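Local coordinates for PrgX (Enterococcus faecalis, PDB 2AWI), which serves as the receptor for the peptide sex pheromone cCF10 and acts as a repressor, probably by binding DNA, in the control of conjugation, at residues 209-212 with 213-217; 227-230 with 231-234; 275-278 with 279-283. The protein carries 1 engineered substitution. One frame throughout, in Å; residues are numbered along the deposited sequence.

Contact 1. Residues 209-212 with 213-217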
ATOM      1  N   GLU A 209       1.518 -22.750 -23.055  1.00 43.29           N
ATOM      2  CA  GLU A 209       2.753 -23.364 -22.590  1.00 43.69           C
ATOM      3  C   GLU A 209       2.956 -22.968 -21.129  1.00 44.15           C
ATOM      4  O   GLU A 209       3.331 -23.796 -20.296  1.00 42.77           O
ATOM      5  CB  GLU A 209       3.952 -22.899 -23.427  1.00 42.31           C
ATOM      6  CG  GLU A 209       4.063 -23.592 -24.773  1.00 45.69           C
ATOM      7  CD  GLU A 209       4.278 -25.088 -24.639  1.00 48.79           C
ATOM      8  OE1 GLU A 209       5.447 -25.523 -24.535  1.00 47.53           O
ATOM      9  OE2 GLU A 209       3.270 -25.827 -24.625  1.00 49.21           O
ATOM     10  N   ALA A 210       2.685 -21.703 -20.822  1.00 42.00           N
ATOM     11  CA  ALA A 210       2.842 -21.205 -19.464  1.00 42.36           C
ATOM     12  C   ALA A 210       2.003 -22.020 -18.493  1.00 42.57           C
ATOM     13  O   ALA A 210       2.485 -22.410 -17.432  1.00 45.25           O
ATOM     14  CB  ALA A 210       2.451 -19.727 -19.388  1.00 37.02           C
ATOM     15  N   GLN A 211       0.753 -22.282 -18.855  1.00 41.62           N
ATOM     16  CA  GLN A 211      -0.125 -23.053 -17.984  1.00 43.15           C
ATOM     17  C   GLN A 211       0.437 -24.465 -17.807  1.00 40.54           C
ATOM     18  O   GLN A 211       0.337 -25.061 -16.736  1.00 39.92           O
ATOM     19  CB  GLN A 211      -1.540 -23.124 -18.567  1.00 58.55           C
ATOM     20  CG  GLN A 211      -2.571 -23.701 -17.599  1.00 62.51           C
ATOM     21  CD  GLN A 211      -3.943 -23.909 -18.232  1.00 69.51           C
ATOM     22  OE1 GLN A 211      -4.905 -24.270 -17.550  1.00 77.54           O
ATOM     23  NE2 GLN A 211      -4.036 -23.685 -19.542  1.00 74.73           N
ATOM     24  N   TYR A 212       1.033 -24.998 -18.863  1.00 38.07           N
ATOM     25  CA  TYR A 212       1.597 -26.330 -18.784  1.00 36.78           C
ATOM     26  C   TYR A 212       2.573 -26.376 -17.614  1.00 36.31           C
ATOM     27  O   TYR A 212       2.411 -27.170 -16.688  1.00 37.26           O
ATOM     28  CB  TYR A 212       2.328 -26.689 -20.090  1.00 31.64           C
ATOM     29  CG  TYR A 212       3.146 -27.959 -19.987  1.00 29.64           C
ATOM     30  CD1 TYR A 212       2.528 -29.207 -19.889  1.00 27.29           C
ATOM     31  CD2 TYR A 212       4.538 -27.907 -19.918  1.00 30.05           C
ATOM     32  CE1 TYR A 212       3.283 -30.375 -19.716  1.00 25.66           C
ATOM     33  CE2 TYR A 212       5.300 -29.064 -19.745  1.00 25.16           C
ATOM     34  CZ  TYR A 212       4.667 -30.292 -19.642  1.00 30.07           C
ATOM     35  OH  TYR A 212       5.416 -31.433 -19.432  1.00 34.97           O
ATOM     36  N   TYR A 213       3.580 -25.508 -17.662  1.00 35.52           N
ATOM     37  CA  TYR A 213       4.602 -25.455 -16.626  1.00 37.07           C
ATOM     38  C   TYR A 213       4.065 -25.097 -15.244  1.00 37.09           C
ATOM     39  O   TYR A 213       4.487 -25.674 -14.244  1.00 36.39           O
ATOM     40  CB  TYR A 213       5.700 -24.490 -17.059  1.00 31.01           C
ATOM     41  CG  TYR A 213       6.419 -24.975 -18.298  1.00 30.24           C
ATOM     42  CD1 TYR A 213       7.143 -26.167 -18.282  1.00 33.96           C
ATOM     43  CD2 TYR A 213       6.357 -24.257 -19.495  1.00 33.10           C
ATOM     44  CE1 TYR A 213       7.789 -26.637 -19.426  1.00 31.59           C
ATOM     45  CE2 TYR A 213       6.999 -24.715 -20.644  1.00 34.21           C
ATOM     46  CZ  TYR A 213       7.714 -25.905 -20.601  1.00 35.85           C
ATOM     47  OH  TYR A 213       8.361 -26.358 -21.727  1.00 33.92           O
ATOM     48  N   ILE A 214       3.130 -24.154 -15.183  1.00 38.69           N
ATOM     49  CA  ILE A 214       2.544 -23.775 -13.910  1.00 37.61           C
ATOM     50  C   ILE A 214       1.899 -25.019 -13.305  1.00 39.53           C
ATOM     51  O   ILE A 214       1.946 -25.231 -12.093  1.00 41.11           O
ATOM     52  CB  ILE A 214       1.481 -22.671 -14.095  1.00 26.42           C
ATOM     53  CG1 ILE A 214       2.176 -21.352 -14.453  1.00 22.82           C
ATOM     54  CG2 ILE A 214       0.628 -22.530 -12.827  1.00 22.63           C
ATOM     55  CD1 ILE A 214       1.233 -20.161 -14.556  1.00 27.87           C
ATOM     56  N   ASN A 215       1.302 -25.847 -14.156  1.00 34.66           N
ATOM     57  CA  ASN A 215       0.662 -27.075 -13.701  1.00 34.82           C
ATOM     58  C   ASN A 215       1.701 -28.093 -13.238  1.00 32.48           C
ATOM     59  O   ASN A 215       1.533 -28.732 -12.199  1.00 34.77           O
ATOM     60  CB  ASN A 215      -0.190 -27.684 -14.820  1.00 77.36           C
ATOM     61  CG  ASN A 215      -1.446 -26.881 -15.107  1.00 81.50           C
ATOM     62  OD1 ASN A 215      -2.182 -27.177 -16.048  1.00 87.52           O
ATOM     63  ND2 ASN A 215      -1.700 -25.865 -14.291  1.00 85.43           N
ATOM     64  N   GLN A 216       2.772 -28.253 -14.012  1.00 32.50           N
ATOM     65  CA  GLN A 216       3.819 -29.195 -13.635  1.00 33.39           C
ATOM     66  C   GLN A 216       4.409 -28.813 -12.274  1.00 35.15           C
ATOM     67  O   GLN A 216       4.595 -29.662 -11.400  1.00 33.10           O
ATOM     68  CB  GLN A 216       4.932 -29.227 -14.689  1.00 31.60           C
ATOM     69  CG  GLN A 216       4.529 -29.852 -16.019  1.00 31.23           C
ATOM     70  CD  GLN A 216       3.712 -31.127 -15.854  1.00 32.10           C
ATOM     71  OE1 GLN A 216       4.092 -32.041 -15.120  1.00 31.48           O
ATOM     72  NE2 GLN A 216       2.580 -31.191 -16.544  1.00 31.23           N
ATOM     73  N   PHE A 217       4.690 -27.526 -12.094  1.00 44.26           N
ATOM     74  CA  PHE A 217       5.255 -27.063 -10.841  1.00 45.39           C
ATOM     75  C   PHE A 217       4.309 -27.313  -9.677  1.00 45.00           C
ATOM     76  O   PHE A 217       4.718 -27.818  -8.632  1.00 45.42           O
ATOM     77  CB  PHE A 217       5.574 -25.571 -10.896  1.00 33.39           C
ATOM     78  CG  PHE A 217       6.185 -25.054  -9.630  1.00 35.79           C
ATOM     79  CD1 PHE A 217       7.470 -25.444  -9.255  1.00 33.46           C
ATOM     80  CD2 PHE A 217       5.460 -24.226  -8.779  1.00 34.23           C
ATOM     81  CE1 PHE A 217       8.016 -25.017  -8.056  1.00 32.92           C
ATOM     82  CE2 PHE A 217       6.003 -23.796  -7.571  1.00 29.59           C
ATOM     83  CZ  PHE A 217       7.279 -24.191  -7.211  1.00 28.44           C
TER

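Contact 2. Residues 227-230 with 231-234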
ATOM      1  N   SER A 227      10.998 -31.359  -1.807  1.00 36.51           N
ATOM      2  CA  SER A 227      11.551 -30.141  -1.227  1.00 34.65           C
ATOM      3  C   SER A 227      11.365 -28.985  -2.195  1.00 32.86           C
ATOM      4  O   SER A 227      12.239 -28.705  -3.017  1.00 34.66           O
ATOM      5  CB  SER A 227      13.041 -30.301  -0.930  1.00 46.88           C
ATOM      6  OG  SER A 227      13.245 -31.042   0.256  1.00 52.19           O
ATOM      7  N   ILE A 228      10.222 -28.318  -2.108  1.00 30.56           N
ATOM      8  CA  ILE A 228       9.953 -27.187  -2.984  1.00 26.88           C
ATOM      9  C   ILE A 228      10.876 -26.028  -2.589  1.00 26.03           C
ATOM     10  O   ILE A 228      11.053 -25.742  -1.407  1.00 28.21           O
ATOM     11  CB  ILE A 228       8.471 -26.720  -2.864  1.00 20.05           C
ATOM     12  CG1 ILE A 228       7.518 -27.887  -3.161  1.00 17.47           C
ATOM     13  CG2 ILE A 228       8.215 -25.558  -3.816  1.00 18.90           C
ATOM     14  CD1 ILE A 228       7.598 -28.395  -4.618  1.00 19.31           C
ATOM     15  N   ASN A 229      11.462 -25.372  -3.582  1.00 17.46           N
ATOM     16  CA  ASN A 229      12.350 -24.244  -3.347  1.00 18.46           C
ATOM     17  C   ASN A 229      11.494 -23.009  -3.129  1.00 21.10           C
ATOM     18  O   ASN A 229      10.752 -22.591  -4.023  1.00 22.76           O
ATOM     19  CB  ASN A 229      13.261 -24.043  -4.559  1.00 20.16           C
ATOM     20  CG  ASN A 229      14.164 -22.826  -4.430  1.00 23.56           C
ATOM     21  OD1 ASN A 229      13.696 -21.693  -4.306  1.00 36.04           O
ATOM     22  ND2 ASN A 229      15.467 -23.059  -4.468  1.00 30.94           N
ATOM     23  N   GLY A 230      11.603 -22.434  -1.934  1.00 20.74           N
ATOM     24  CA  GLY A 230      10.832 -21.255  -1.588  1.00 19.50           C
ATOM     25  C   GLY A 230      10.973 -20.088  -2.551  1.00 21.67           C
ATOM     26  O   GLY A 230       9.989 -19.413  -2.863  1.00 21.82           O
ATOM     27  N   TYR A 231      12.190 -19.830  -3.014  1.00 26.20           N
ATOM     28  CA  TYR A 231      12.418 -18.733  -3.945  1.00 25.74           C
ATOM     29  C   TYR A 231      11.689 -18.992  -5.261  1.00 26.35           C
ATOM     30  O   TYR A 231      11.106 -18.084  -5.851  1.00 29.09           O
ATOM     31  CB  TYR A 231      13.918 -18.556  -4.211  1.00 21.29           C
ATOM     32  CG  TYR A 231      14.730 -18.195  -2.987  1.00 26.57           C
ATOM     33  CD1 TYR A 231      14.440 -17.052  -2.235  1.00 19.85           C
ATOM     34  CD2 TYR A 231      15.811 -18.976  -2.595  1.00 25.34           C
ATOM     35  CE1 TYR A 231      15.215 -16.700  -1.133  1.00 17.67           C
ATOM     36  CE2 TYR A 231      16.587 -18.633  -1.493  1.00 18.76           C
ATOM     37  CZ  TYR A 231      16.286 -17.499  -0.770  1.00 19.57           C
ATOM     38  OH  TYR A 231      17.067 -17.178   0.314  1.00 25.62           O
ATOM     39  N   TYR A 232      11.738 -20.238  -5.720  1.00 23.88           N
ATOM     40  CA  TYR A 232      11.081 -20.637  -6.955  1.00 26.76           C
ATOM     41  C   TYR A 232       9.564 -20.556  -6.803  1.00 28.96           C
ATOM     42  O   TYR A 232       8.858 -20.153  -7.724  1.00 29.38           O
ATOM     43  CB  TYR A 232      11.472 -22.077  -7.319  1.00 18.56           C
ATOM     44  CG  TYR A 232      12.865 -22.254  -7.900  1.00 20.29           C
ATOM     45  CD1 TYR A 232      13.342 -23.524  -8.216  1.00 19.54           C
ATOM     46  CD2 TYR A 232      13.691 -21.161  -8.161  1.00 12.87           C
ATOM     47  CE1 TYR A 232      14.607 -23.706  -8.785  1.00 18.12           C
ATOM     48  CE2 TYR A 232      14.970 -21.337  -8.735  1.00 10.89           C
ATOM     49  CZ  TYR A 232      15.410 -22.611  -9.041  1.00 19.98           C
ATOM     50  OH  TYR A 232      16.641 -22.803  -9.613  1.00 26.10           O
ATOM     51  N   ASP A 233       9.065 -20.950  -5.636  1.00 28.95           N
ATOM     52  CA  ASP A 233       7.634 -20.928  -5.375  1.00 30.29           C
ATOM     53  C   ASP A 233       7.114 -19.493  -5.412  1.00 31.92           C
ATOM     54  O   ASP A 233       5.966 -19.233  -5.772  1.00 31.65           O
ATOM     55  CB  ASP A 233       7.359 -21.560  -4.005  1.00 28.17           C
ATOM     56  CG  ASP A 233       5.884 -21.766  -3.739  1.00 26.86           C
ATOM     57  OD1 ASP A 233       5.117 -21.907  -4.714  1.00 24.58           O
ATOM     58  OD2 ASP A 233       5.492 -21.808  -2.555  1.00 31.30           O
ATOM     59  N   LEU A 234       7.986 -18.563  -5.053  1.00 29.97           N
ATOM     60  CA  LEU A 234       7.650 -17.152  -5.015  1.00 30.89           C
ATOM     61  C   LEU A 234       7.698 -16.565  -6.427  1.00 28.77           C
ATOM     62  O   LEU A 234       6.792 -15.846  -6.848  1.00 29.16           O
ATOM     63  CB  LEU A 234       8.653 -16.437  -4.108  1.00 42.67           C
ATOM     64  CG  LEU A 234       8.290 -15.148  -3.384  1.00 51.91           C
ATOM     65  CD1 LEU A 234       6.998 -15.339  -2.610  1.00 52.15           C
ATOM     66  CD2 LEU A 234       9.438 -14.782  -2.438  1.00 44.14           C
TER

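Contact 3. Residues 275-278 with 279-283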
ATOM      1  N   SER A 275      15.958  -8.723 -12.149  1.00 38.98           N
ATOM      2  CA  SER A 275      15.417  -9.423 -13.311  1.00 38.62           C
ATOM      3  C   SER A 275      13.892  -9.366 -13.416  1.00 37.59           C
ATOM      4  O   SER A 275      13.346  -9.275 -14.514  1.00 37.66           O
ATOM      5  CB  SER A 275      15.872 -10.884 -13.312  1.00 46.72           C
ATOM      6  OG  SER A 275      14.884 -11.722 -12.749  1.00 49.44           O
ATOM      7  N   LEU A 276      13.199  -9.421 -12.286  1.00 38.96           N
ATOM      8  CA  LEU A 276      11.745  -9.363 -12.313  1.00 39.10           C
ATOM      9  C   LEU A 276      11.241  -7.975 -12.702  1.00 40.45           C
ATOM     10  O   LEU A 276      10.211  -7.846 -13.365  1.00 41.86           O
ATOM     11  CB  LEU A 276      11.173  -9.783 -10.959  1.00 28.58           C
ATOM     12  CG  LEU A 276      10.807 -11.268 -10.836  1.00 29.69           C
ATOM     13  CD1 LEU A 276      11.823 -12.142 -11.554  1.00 22.98           C
ATOM     14  CD2 LEU A 276      10.713 -11.637  -9.361  1.00 25.29           C
ATOM     15  N   VAL A 277      11.965  -6.937 -12.292  1.00 37.18           N
ATOM     16  CA  VAL A 277      11.578  -5.576 -12.641  1.00 37.50           C
ATOM     17  C   VAL A 277      11.701  -5.409 -14.158  1.00 38.26           C
ATOM     18  O   VAL A 277      10.802  -4.865 -14.809  1.00 38.36           O
ATOM     19  CB  VAL A 277      12.478  -4.524 -11.938  1.00 41.09           C
ATOM     20  CG1 VAL A 277      12.237  -3.145 -12.535  1.00 40.21           C
ATOM     21  CG2 VAL A 277      12.170  -4.492 -10.452  1.00 39.70           C
ATOM     22  N   GLU A 278      12.812  -5.884 -14.715  1.00 31.84           N
ATOM     23  CA  GLU A 278      13.039  -5.795 -16.150  1.00 34.33           C
ATOM     24  C   GLU A 278      11.947  -6.583 -16.863  1.00 34.27           C
ATOM     25  O   GLU A 278      11.360  -6.108 -17.839  1.00 32.74           O
ATOM     26  CB  GLU A 278      14.415  -6.362 -16.504  1.00 47.71           C
ATOM     27  CG  GLU A 278      15.557  -5.684 -15.758  1.00 58.98           C
ATOM     28  CD  GLU A 278      16.914  -6.283 -16.076  1.00 69.01           C
ATOM     29  OE1 GLU A 278      17.060  -7.520 -15.973  1.00 68.80           O
ATOM     30  OE2 GLU A 278      17.835  -5.512 -16.418  1.00 74.29           O
ATOM     31  N   GLU A 279      11.670  -7.781 -16.352  1.00 43.00           N
ATOM     32  CA  GLU A 279      10.647  -8.642 -16.932  1.00 44.71           C
ATOM     33  C   GLU A 279       9.307  -7.932 -17.003  1.00 44.34           C
ATOM     34  O   GLU A 279       8.733  -7.786 -18.077  1.00 44.10           O
ATOM     35  CB  GLU A 279      10.500  -9.938 -16.114  1.00 47.24           C
ATOM     36  CG  GLU A 279      11.148 -11.160 -16.761  1.00 46.68           C
ATOM     37  CD  GLU A 279      11.302 -12.347 -15.813  1.00 56.52           C
ATOM     38  OE1 GLU A 279      10.305 -12.757 -15.185  1.00 56.77           O
ATOM     39  OE2 GLU A 279      12.428 -12.879 -15.707  1.00 53.31           O
ATOM     40  N   LEU A 280       8.817  -7.481 -15.856  1.00 36.91           N
ATOM     41  CA  LEU A 280       7.529  -6.797 -15.787  1.00 37.79           C
ATOM     42  C   LEU A 280       7.473  -5.526 -16.637  1.00 38.27           C
ATOM     43  O   LEU A 280       6.403  -5.128 -17.095  1.00 37.64           O
ATOM     44  CB  LEU A 280       7.189  -6.460 -14.333  1.00 34.13           C
ATOM     45  CG  LEU A 280       5.840  -5.775 -14.098  1.00 35.05           C
ATOM     46  CD1 LEU A 280       4.712  -6.700 -14.533  1.00 36.48           C
ATOM     47  CD2 LEU A 280       5.695  -5.410 -12.633  1.00 34.07           C
ATOM     48  N   THR A 281       8.621  -4.890 -16.843  1.00 49.01           N
ATOM     49  CA  THR A 281       8.676  -3.671 -17.644  1.00 48.77           C
ATOM     50  C   THR A 281       8.405  -3.997 -19.110  1.00 50.64           C
ATOM     51  O   THR A 281       7.709  -3.256 -19.807  1.00 51.24           O
ATOM     52  CB  THR A 281      10.059  -2.985 -17.534  1.00 41.58           C
ATOM     53  OG1 THR A 281      10.289  -2.581 -16.180  1.00 39.21           O
ATOM     54  CG2 THR A 281      10.120  -1.757 -18.429  1.00 34.87           C
ATOM     55  N   LYS A 282       8.953  -5.117 -19.569  1.00 53.12           N
ATOM     56  CA  LYS A 282       8.767  -5.537 -20.949  1.00 54.15           C
ATOM     57  C   LYS A 282       7.372  -6.115 -21.139  1.00 53.68           C
ATOM     58  O   LYS A 282       6.721  -5.870 -22.156  1.00 55.62           O
ATOM     59  CB  LYS A 282       9.839  -6.558 -21.329  1.00 51.58           C
ATOM     60  CG  LYS A 282      11.255  -6.010 -21.184  1.00 53.84           C
ATOM     61  CD  LYS A 282      12.315  -7.028 -21.572  1.00 51.87           C
ATOM     62  CE  LYS A 282      13.717  -6.450 -21.392  1.00 57.01           C
ATOM     63  NZ  LYS A 282      14.796  -7.379 -21.850  1.00 57.70           N
ATOM     64  N   ILE A 283       6.909  -6.875 -20.155  1.00 42.83           N
ATOM     65  CA  ILE A 283       5.581  -7.462 -20.223  1.00 40.73           C
ATOM     66  C   ILE A 283       4.575  -6.323 -20.369  1.00 39.19           C
ATOM     67  O   ILE A 283       3.754  -6.318 -21.286  1.00 37.77           O
ATOM     68  CB  ILE A 283       5.235  -8.241 -18.931  1.00 47.59           C
ATOM     69  CG1 ILE A 283       6.216  -9.399 -18.722  1.00 48.06           C
ATOM     70  CG2 ILE A 283       3.813  -8.772 -19.015  1.00 46.87           C
ATOM     71  CD1 ILE A 283       6.053 -10.537 -19.708  1.00 46.36           C
TER

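Contact 1. Residues 209-212 with 213-217
Tyr-212 and Tyr-213, neighbours in helix 207-220 of the TPR-like C-terminal region, meet as a T-shaped (edge-to-face) aromatic pair. The ring centroids are 4.9 Å apart and the planes stand at 75°, so the edge of Tyr-212 is directed at the face of Tyr-213. CE2 of Tyr-212 comes to 3.5 Å from CE1 of Tyr-213. CG of Tyr-212 lies beside its carbonyl carbon (chi1 170°) and CG of Tyr-213 beside its own N (chi1 -64°), which turns both rings toward the peptide they share. One face of Tyr-212 receives Gln-216 from the next turn in a CH-pi contact, with CG of Gln-216 3.9 Å from the centroid of the Tyr-212 ring. The bend of Gln-216 at chi2 then carries its amide along the ring, NE2 lying 3.3 Å from CE1 of Tyr-212.

Beneath these side chains the backbone is regular alpha-helix. Ile-214 N bonds to Ala-210 O at 2.9 Å, and Gln-216 N to Tyr-212 O at the same length. Farther out, Tyr-165 hydrogen-bonds through its hydroxyl to both Glu-209 OE1 and Tyr-213 OH, while Lys-173 forms a salt bridge with Glu-209 and a cation-pi contact with Tyr-212. The hydroxyl end of Tyr-213 is thereby fixed from outside the helix, and its ring also passes the backbone, where CD2 of Tyr-213 lies 3.2 Å from Glu-209 O.

Contact 2. Residues 227-230 with 231-234
Ile-228 makes the first contact along the chain, its CG2 branch resting 4.1 Å from CB of Asp-233 while its side chain also packs on Phe-217 and Leu-220 of helix 207-220. Asn-229 follows at the N-cap position of helix 230-248. Its CG is turned opposite the backbone N (chi1 176°), which swings the carboxamide forward over the first turn, and OD1 of Asn-229 accepts from Tyr-232 N at 2.8 Å. The donor is tilted 34° from the plane of the amide. The same amide stacks on the Tyr-232 ring with 23° between the planes, CG of Asn-229 lying 3.7 Å from Tyr-232 CG over one face toward the rim. One side chain thus satisfies a first-turn N-H and packs against the ring of the residue that supplies it. The backbone carbonyl of Asn-229 starts the helical bonding, its O accepting from Asp-233 N at 2.9 Å.

Gly-230 opens the helix proper, and its O accepts from Leu-234 N at 3.1 Å. Tyr-231 and Asp-233 direct their polar ends to the second subunit: Tyr-231 OH bonds to Asp-233 OD2 of that subunit, and the reciprocal bond is also made. Asp-233 OD1 has a further salt bridge to Lys-221. This geometry is that of an asparagine N-cap, here placed at a subunit interface.

Contact 3. Residues 275-278 with 279-283
Helix 270-286, in the C-terminal TPR-like region, is held here by i to i+4 backbone bonds, to which one side-chain hydroxyl adds a further bond. Thr-281 OG1 donates to Val-277 O at 2.7 Å, and Thr-281 N reaches the same oxygen at 3.0 Å. The two donors approach from opposite faces of the carbonyl plane, OG1 standing 37° out of it, so Val-277 O is gripped by two bonds from one residue. Chi1 of -63° lays Thr-281 OG1 beside its own backbone N, turned back toward the preceding turn.

On another side of the helix, Glu-279 runs alongside Leu-276, pointing the same way, and OE1 of Glu-279 comes to 4.0 Å from CD1 of Leu-276. The helical bond from Leu-280 N to Leu-276 O is nearly straight, with an N-H...O angle of 176°. Farther round, Lys-282 CG packs 3.3 Å from Glu-278 O, whereas the carboxylate of Glu-278 forms a salt bridge with Arg-274 one turn earlier.

Leu-276 and Leu-280 pack on Ile-261 of helix 251-266, Glu-279 and Leu-280 lie on Tyr-238 of helix 230-248, and Val-277 and Thr-281 meet Tyr-299 of helix 293-300.

How the contacts relate
All three contacts lie in the TPR-like C-terminal region and follow one another in series along the chain. Contact 1 lies on helix 207-220; contact 2 covers the end of the connecting loop and the first turn of the next helix, 230-248. Their centres are about 15 Å apart, and they touch where CE2 of Phe-217 lies 3.5 Å from OD1 of Asp-233. Contact 3, on helix 270-286, has its centre about 20 Å from each of the others. Its nearest atoms are about 6 Å from contact 2 and 10 Å from contact 1, with no direct touch, yet helix 230-248 bridges the gap by packing against residues of both outer contacts. Contact 2 alone reaches the second subunit, tying this helical stack to the assembly of PrgX.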